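Local coordinates for septation protein imp2 (Schizosaccharomyces pombe, PDB 5C1F) that binds phospholipid membranes through its F-BAR domain, anchors cytoskeletal protein to them, is required for normal septation and takes part in disassembly of the medial ring, at the interface of chains A and B. Numbering follows the deposited sequence. Chains: chain A/B, Septation protein imp2.

Contact 1: the interface of chains A and B. Residues chain A 5-7, 205, 212; chain B 264, 299-301.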
ATOM      1  N   ASP A   5     -13.163 -27.228  40.773  1.00 75.61           N
ATOM      2  CA  ASP A   5     -12.464 -26.558  39.678  1.00 75.12           C
ATOM      3  C   ASP A   5     -13.423 -25.925  38.674  1.00 68.95           C
ATOM      4  O   ASP A   5     -14.549 -26.391  38.493  1.00 68.29           O
ATOM      5  CB  ASP A   5     -11.540 -27.541  38.954  1.00 77.88           C
ATOM      6  CG  ASP A   5     -10.267 -27.826  39.727  1.00 78.79           C
ATOM      7  OD1 ASP A   5     -10.270 -27.680  40.968  1.00 82.63           O
ATOM      8  OD2 ASP A   5      -9.261 -28.200  39.089  1.00 77.20           O
ATOM      9  N   LYS A   6     -12.958 -24.867  38.016  1.00 65.24           N
ATOM     10  CA  LYS A   6     -13.761 -24.144  37.036  1.00 56.36           C
ATOM     11  C   LYS A   6     -13.429 -24.597  35.616  1.00 50.27           C
ATOM     12  O   LYS A   6     -12.685 -23.927  34.902  1.00 46.49           O
ATOM     13  CB  LYS A   6     -13.529 -22.639  37.170  1.00 55.10           C
ATOM     14  CG  LYS A   6     -14.707 -21.780  36.754  1.00 57.34           C
ATOM     15  CD  LYS A   6     -15.649 -21.545  37.921  1.00 60.20           C
ATOM     16  CE  LYS A   6     -16.658 -20.455  37.602  1.00 61.47           C
ATOM     17  NZ  LYS A   6     -17.483 -20.080  38.784  1.00 61.59           N
ATOM     18  N   SER A   7     -13.986 -25.734  35.208  1.00 50.23           N
ATOM     19  CA  SER A   7     -13.659 -26.322  33.911  1.00 52.08           C
ATOM     20  C   SER A   7     -14.894 -26.822  33.170  1.00 46.70           C
ATOM     21  O   SER A   7     -15.992 -26.846  33.726  1.00 46.28           O
ATOM     22  CB  SER A   7     -12.669 -27.473  34.092  1.00 57.57           C
ATOM     23  OG  SER A   7     -13.217 -28.490  34.914  1.00 64.87           O
ATOM     24  N   ARG A 205     -16.536 -36.522  30.574  1.00 38.63           N
ATOM     25  CA  ARG A 205     -15.497 -35.806  31.306  1.00 48.25           C
ATOM     26  C   ARG A 205     -14.239 -35.693  30.455  1.00 49.61           C
ATOM     27  O   ARG A 205     -13.664 -34.616  30.321  1.00 52.26           O
ATOM     28  CB  ARG A 205     -15.171 -36.507  32.626  1.00 51.51           C
ATOM     29  CG  ARG A 205     -13.727 -36.309  33.070  1.00 60.17           C
ATOM     30  CD  ARG A 205     -13.436 -36.997  34.390  1.00 67.87           C
ATOM     31  NE  ARG A 205     -12.003 -37.087  34.655  1.00 74.19           N
ATOM     32  CZ  ARG A 205     -11.236 -36.060  35.009  1.00 76.77           C
ATOM     33  NH1 ARG A 205     -11.758 -34.847  35.134  1.00 77.72           N
ATOM     34  NH2 ARG A 205      -9.943 -36.244  35.230  1.00 78.80           N
ATOM     35  N   GLN A 212     -12.196 -28.353  26.077  1.00 38.35           N
ATOM     36  CA  GLN A 212     -11.655 -27.168  26.732  1.00 38.65           C
ATOM     37  C   GLN A 212     -10.272 -26.838  26.183  1.00 35.26           C
ATOM     38  O   GLN A 212      -9.913 -25.670  26.046  1.00 28.85           O
ATOM     39  CB  GLN A 212     -11.590 -27.358  28.246  1.00 40.37           C
ATOM     40  CG  GLN A 212     -11.089 -26.131  28.990  1.00 39.06           C
ATOM     41  CD  GLN A 212     -11.182 -26.284  30.493  1.00 42.02           C
ATOM     42  OE1 GLN A 212     -11.836 -27.199  30.993  1.00 41.88           O
ATOM     43  NE2 GLN A 212     -10.527 -25.388  31.223  1.00 40.05           N
TER
ATOM     44  N   ILE B 264     -17.314 -20.063  30.384  1.00 43.48           N
ATOM     45  CA  ILE B 264     -17.927 -21.104  31.194  1.00 45.72           C
ATOM     46  C   ILE B 264     -19.113 -20.539  31.969  1.00 52.55           C
ATOM     47  O   ILE B 264     -20.198 -21.117  31.955  1.00 57.93           O
ATOM     48  CB  ILE B 264     -16.910 -21.727  32.169  1.00 43.08           C
ATOM     49  CG1 ILE B 264     -15.871 -22.544  31.396  1.00 40.20           C
ATOM     50  CG2 ILE B 264     -17.613 -22.608  33.191  1.00 46.11           C
ATOM     51  CD1 ILE B 264     -14.781 -23.141  32.263  1.00 36.68           C
ATOM     52  N   PHE B 299     -14.792 -32.803  39.303  1.00 59.08           N
ATOM     53  CA  PHE B 299     -13.623 -33.260  38.561  1.00 62.99           C
ATOM     54  C   PHE B 299     -12.498 -32.234  38.585  1.00 67.62           C
ATOM     55  O   PHE B 299     -12.738 -31.035  38.732  1.00 66.87           O
ATOM     56  CB  PHE B 299     -14.002 -33.580  37.115  1.00 60.79           C
ATOM     57  CG  PHE B 299     -15.015 -34.678  36.988  1.00 60.81           C
ATOM     58  CD1 PHE B 299     -14.722 -35.957  37.425  1.00 63.22           C
ATOM     59  CD2 PHE B 299     -16.255 -34.431  36.425  1.00 58.88           C
ATOM     60  CE1 PHE B 299     -15.648 -36.973  37.308  1.00 64.63           C
ATOM     61  CE2 PHE B 299     -17.187 -35.443  36.304  1.00 62.55           C
ATOM     62  CZ  PHE B 299     -16.884 -36.715  36.746  1.00 65.80           C
ATOM     63  N   GLN B 300     -11.268 -32.714  38.439  1.00 71.73           N
ATOM     64  CA  GLN B 300     -10.103 -31.841  38.417  1.00 75.14           C
ATOM     65  C   GLN B 300      -9.647 -31.565  36.990  1.00 72.94           C
ATOM     66  O   GLN B 300      -9.965 -32.315  36.066  1.00 73.21           O
ATOM     67  CB  GLN B 300      -8.963 -32.449  39.236  1.00 78.18           C
ATOM     68  CG  GLN B 300      -9.027 -32.105  40.714  1.00 83.48           C
ATOM     69  CD  GLN B 300      -8.532 -33.230  41.596  1.00 93.01           C
ATOM     70  OE1 GLN B 300      -8.975 -34.371  41.470  1.00 96.49           O
ATOM     71  NE2 GLN B 300      -7.605 -32.916  42.493  1.00 97.65           N
ATOM     72  N   ARG B 301      -8.901 -30.479  36.825  1.00 70.92           N
ATOM     73  CA  ARG B 301      -8.456 -30.037  35.511  1.00 65.33           C
ATOM     74  C   ARG B 301      -6.934 -29.953  35.441  1.00 62.05           C
ATOM     75  O   ARG B 301      -6.254 -30.964  35.260  1.00 60.97           O
ATOM     76  CB  ARG B 301      -9.081 -28.682  35.181  1.00 62.68           C
ATOM     77  CG  ARG B 301      -8.512 -28.006  33.949  1.00 57.36           C
ATOM     78  CD  ARG B 301      -8.841 -28.768  32.678  1.00 54.08           C
ATOM     79  NE  ARG B 301      -8.420 -28.029  31.492  1.00 51.03           N
ATOM     80  CZ  ARG B 301      -8.517 -28.489  30.250  1.00 53.34           C
ATOM     81  NH1 ARG B 301      -9.020 -29.692  30.028  1.00 54.46           N
ATOM     82  NH2 ARG B 301      -8.108 -27.744  29.231  1.00 55.70           N
TER
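The backbone of B:Phe299 and B:Gln300, nearly extended and running on to B:Arg301, lies along helix 162-252 of chain A and is bonded from two sides: the amide N of B:Arg301 donates to carboxylate OD2 of A:Asp5 (3.2 Å), and the carbonyl O of B:Gln300 accepts from guanidinium NH1 of A:Arg205 (3.2 Å). The amide meets the anti side of the carboxylate, 34° out of its plane and at 145° at the hydrogen. The second bond is more direct, 177° at the hydrogen, and lies in the plane of the guanidinium. A:Arg205 suits its place because its long chain, extended from CG to NE, serves twice: methylene CD rests over one face of the B:Phe299 ring, 3.8 Å from the centroid, while the charged tip goes on to the carbonyl. Further along the helix, A:Gln212 and B:Arg301 reach toward each other tip to tip, with amide carbon CD 3.5 Å from guanidinium CZ and the two planes nearly parallel. This is a stack of flat polar groups rather than a bonded pair. On the other flank, methyl CD1 of B:Ile264, from helix 256-267, packs against CA of A:Ser7 (3.8 Å). The contact thus ties the last ordered residues of one F-BAR fragment to the N-terminal segment and long helix of its partner, extending the dimer interface beyond the helical core.

Contact 2: the interface of chains A and B. Residues chain A 54-55, 58, 78, 82; chain B 40, 43-44, 47, 229.
This is a helix-to-helix interface in the core of the F-BAR dimer, where hydrophobic packing bordered by a salt bridge joins the two chains into one elongated body. A:Leu58 fits between B:Phe40 and B:Arg44: with CG anti to its backbone N (chi1 172°), one branch, CD1, sits over a face of the B:Phe40 ring, 3.9 Å from the centroid, and the other, CD2, touches CB of B:Arg44 at 3.6 Å. A branched leucine suits this place because its two methyls can engage an aromatic face and an aliphatic stem together. The thioether SD of A:Met78 comes tip to tip onto CE1 of the same ring at 3.6 Å, a flexible, polarisable group arriving over the rim from the face opposite A:Leu58. Beyond it, CG2 of A:Val82 lightly touches CZ of B:Phe229.

At the polar border, A:Arg54 crosses B:Glu43 at about a right angle and its NH2 forms a salt bridge with carboxylate OE2 (2.9 Å), met on the syn side but 33° out of the carboxylate plane. A bend at chi3 (61°) turns the guanidinium so that CG1 of B:Ile47 lies over one face. A water also joins OE2 of B:Glu43 (3.0 Å) to the backbone O of A:Arg54, so OE2 has both the guanidinium and the water as partners. An alanine in place of A:Arg54 would probably leave the B:Glu43 carboxylate without its charged mate and uncover one flank of B:Ile47. Methyl CD1 of B:Ile47 continues inward to the backbone of A:Arg54 and A:Met55, linking the polar border to the apolar centre.

In the fold, the site pairs the last turns of helix 18-59 of chain A with the middle of helix 18-58 of chain B, while A:Met78 and A:Val82 from helix 69-155 and B:Phe229 from helix 162-253 close it from the adjoining helices.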
ATOM      1  N   ARG A  54       1.408  -2.400  -8.249  1.00 20.37           N
ATOM      2  CA  ARG A  54       1.319  -1.075  -8.850  1.00 20.47           C
ATOM      3  C   ARG A  54       2.578  -0.255  -8.566  1.00 22.86           C
ATOM      4  O   ARG A  54       3.055   0.479  -9.432  1.00 25.72           O
ATOM      5  CB  ARG A  54       0.078  -0.335  -8.346  1.00 20.56           C
ATOM      6  CG  ARG A  54      -1.243  -0.956  -8.785  1.00 21.67           C
ATOM      7  CD  ARG A  54      -2.410  -0.016  -8.527  1.00 22.08           C
ATOM      8  NE  ARG A  54      -2.267   1.239  -9.261  1.00 36.15           N
ATOM      9  CZ  ARG A  54      -3.110   2.265  -9.169  1.00 40.54           C
ATOM     10  NH1 ARG A  54      -4.165   2.190  -8.367  1.00 38.59           N
ATOM     11  NH2 ARG A  54      -2.898   3.367  -9.877  1.00 41.93           N
ATOM     12  N   MET A  55       3.117  -0.391  -7.359  1.00 18.77           N
ATOM     13  CA  MET A  55       4.311   0.353  -6.979  1.00 18.12           C
ATOM     14  C   MET A  55       5.522  -0.114  -7.785  1.00 32.48           C
ATOM     15  O   MET A  55       6.385   0.692  -8.147  1.00 18.25           O
ATOM     16  CB  MET A  55       4.581   0.213  -5.482  1.00 20.25           C
ATOM     17  CG  MET A  55       5.607   1.199  -4.954  1.00 26.38           C
ATOM     18  SD  MET A  55       5.772   1.115  -3.164  1.00 34.73           S
ATOM     19  CE  MET A  55       4.090   1.451  -2.657  1.00 45.41           C
ATOM     20  N   LEU A  58       5.261   1.298 -11.273  1.00 28.84           N
ATOM     21  CA  LEU A  58       5.653   2.699 -11.218  1.00 27.11           C
ATOM     22  C   LEU A  58       7.169   2.854 -11.235  1.00 33.76           C
ATOM     23  O   LEU A  58       7.699   3.803 -11.811  1.00 33.58           O
ATOM     24  CB  LEU A  58       5.071   3.361  -9.967  1.00 25.32           C
ATOM     25  CG  LEU A  58       5.534   4.786  -9.659  1.00 28.87           C
ATOM     26  CD1 LEU A  58       5.153   5.735 -10.785  1.00 25.14           C
ATOM     27  CD2 LEU A  58       4.964   5.261  -8.332  1.00 29.30           C
ATOM     28  N   MET A  78      15.940   7.580  -5.936  1.00 17.69           N
ATOM     29  CA  MET A  78      14.552   7.635  -5.494  1.00 22.25           C
ATOM     30  C   MET A  78      13.714   6.548  -6.163  1.00 22.89           C
ATOM     31  O   MET A  78      12.896   5.894  -5.515  1.00 23.28           O
ATOM     32  CB  MET A  78      13.963   9.017  -5.779  1.00 22.53           C
ATOM     33  CG  MET A  78      12.592   9.261  -5.174  1.00 35.33           C
ATOM     34  SD  MET A  78      11.262   8.857  -6.309  1.00 35.79           S
ATOM     35  CE  MET A  78      11.557  10.064  -7.602  1.00 28.77           C
ATOM     36  N   VAL A  82      11.972   3.417  -4.342  1.00 20.67           N
ATOM     37  CA  VAL A  82      10.546   3.152  -4.490  1.00 16.61           C
ATOM     38  C   VAL A  82      10.366   1.696  -4.926  1.00 33.33           C
ATOM     39  O   VAL A  82       9.421   1.019  -4.507  1.00 16.80           O
ATOM     40  CB  VAL A  82       9.888   4.121  -5.501  1.00 16.63           C
ATOM     41  CG1 VAL A  82       8.532   3.603  -5.963  1.00 16.76           C
ATOM     42  CG2 VAL A  82       9.754   5.510  -4.890  1.00 16.46           C
TER
ATOM     43  N   PHE B  40       5.100  11.072 -12.374  1.00 24.48           N
ATOM     44  CA  PHE B  40       5.565  10.016 -11.482  1.00 26.93           C
ATOM     45  C   PHE B  40       4.852  10.082 -10.131  1.00 26.38           C
ATOM     46  O   PHE B  40       4.328   9.078  -9.647  1.00 19.80           O
ATOM     47  CB  PHE B  40       7.082  10.104 -11.281  1.00 26.34           C
ATOM     48  CG  PHE B  40       7.646   8.999 -10.422  1.00 21.05           C
ATOM     49  CD1 PHE B  40       7.751   9.150  -9.047  1.00 18.78           C
ATOM     50  CD2 PHE B  40       8.072   7.810 -10.993  1.00 19.08           C
ATOM     51  CE1 PHE B  40       8.265   8.134  -8.256  1.00 23.61           C
ATOM     52  CE2 PHE B  40       8.591   6.788 -10.206  1.00 22.35           C
ATOM     53  CZ  PHE B  40       8.686   6.951  -8.838  1.00 17.43           C
ATOM     54  N   GLU B  43       1.009   9.272 -10.170  1.00 29.46           N
ATOM     55  CA  GLU B  43       0.732   7.845 -10.098  1.00 23.13           C
ATOM     56  C   GLU B  43       0.960   7.338  -8.679  1.00 21.45           C
ATOM     57  O   GLU B  43       0.175   6.540  -8.165  1.00 21.69           O
ATOM     58  CB  GLU B  43       1.599   7.072 -11.095  1.00 27.25           C
ATOM     59  CG  GLU B  43       1.460   5.553 -11.016  1.00 33.90           C
ATOM     60  CD  GLU B  43       0.056   5.063 -11.335  1.00 44.59           C
ATOM     61  OE1 GLU B  43      -0.717   5.814 -11.970  1.00 49.07           O
ATOM     62  OE2 GLU B  43      -0.276   3.919 -10.950  1.00 46.39           O
ATOM     63  N   ARG B  44       2.028   7.818  -8.045  1.00 20.14           N
ATOM     64  CA  ARG B  44       2.362   7.402  -6.687  1.00 23.61           C
ATOM     65  C   ARG B  44       1.275   7.815  -5.699  1.00 24.44           C
ATOM     66  O   ARG B  44       0.900   7.042  -4.815  1.00 27.21           O
ATOM     67  CB  ARG B  44       3.709   7.986  -6.261  1.00 22.10           C
ATOM     68  CG  ARG B  44       4.151   7.565  -4.869  1.00 16.83           C
ATOM     69  CD  ARG B  44       4.174   6.047  -4.724  1.00 22.79           C
ATOM     70  NE  ARG B  44       4.558   5.640  -3.374  1.00 21.64           N
ATOM     71  CZ  ARG B  44       3.704   5.494  -2.366  1.00 26.40           C
ATOM     72  NH1 ARG B  44       2.410   5.718  -2.550  1.00 16.62           N
ATOM     73  NH2 ARG B  44       4.145   5.123  -1.170  1.00 22.09           N
ATOM     74  N   ILE B  47      -1.815   5.524  -6.436  1.00 22.05           N
ATOM     75  CA  ILE B  47      -1.631   4.225  -5.802  1.00 26.41           C
ATOM     76  C   ILE B  47      -1.978   4.293  -4.320  1.00 20.70           C
ATOM     77  O   ILE B  47      -2.638   3.405  -3.782  1.00 21.01           O
ATOM     78  CB  ILE B  47      -0.176   3.724  -5.963  1.00 26.08           C
ATOM     79  CG1 ILE B  47       0.135   3.443  -7.434  1.00 24.52           C
ATOM     80  CG2 ILE B  47       0.062   2.475  -5.135  1.00 25.90           C
ATOM     81  CD1 ILE B  47       1.594   3.144  -7.688  1.00 28.34           C
ATOM     82  N   PHE B 229       8.421  14.354  -0.317  1.00 17.02           N
ATOM     83  CA  PHE B 229       7.910  13.028  -0.648  1.00 21.22           C
ATOM     84  C   PHE B 229       8.334  11.973   0.380  1.00 23.90           C
ATOM     85  O   PHE B 229       7.520  11.154   0.801  1.00 27.06           O
ATOM     86  CB  PHE B 229       8.376  12.625  -2.049  1.00 19.94           C
ATOM     87  CG  PHE B 229       8.141  11.181  -2.372  1.00 24.61           C
ATOM     88  CD1 PHE B 229       6.855  10.700  -2.566  1.00 25.72           C
ATOM     89  CD2 PHE B 229       9.206  10.301  -2.488  1.00 21.27           C
ATOM     90  CE1 PHE B 229       6.634   9.367  -2.861  1.00 27.88           C
ATOM     91  CE2 PHE B 229       8.992   8.966  -2.787  1.00 24.85           C
ATOM     92  CZ  PHE B 229       7.703   8.498  -2.974  1.00 29.24           C
TER
HETATM   93  O   HOH W   1       1.716   1.731 -11.316  1.00 26.32           O

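About 57 Å separates the centres of the C-alpha atoms of contact 1 and contact 2. They have no residue in common, but helix 162-252 (162-253 in chain B) serves both: chain A supplies it to contact 1 and chain B to contact 2. The twofold symmetry gives each a twin with the chains exchanged. Contact 2 belongs to the helical core near the middle of the dimer, whereas contact 1 uses the ordered ends of the fragment together with helices 162-252 and 256-267, further out along the body. Together they spread the association over a considerable length, which is likely to steady the elongated, gently curved membrane-binding dimer.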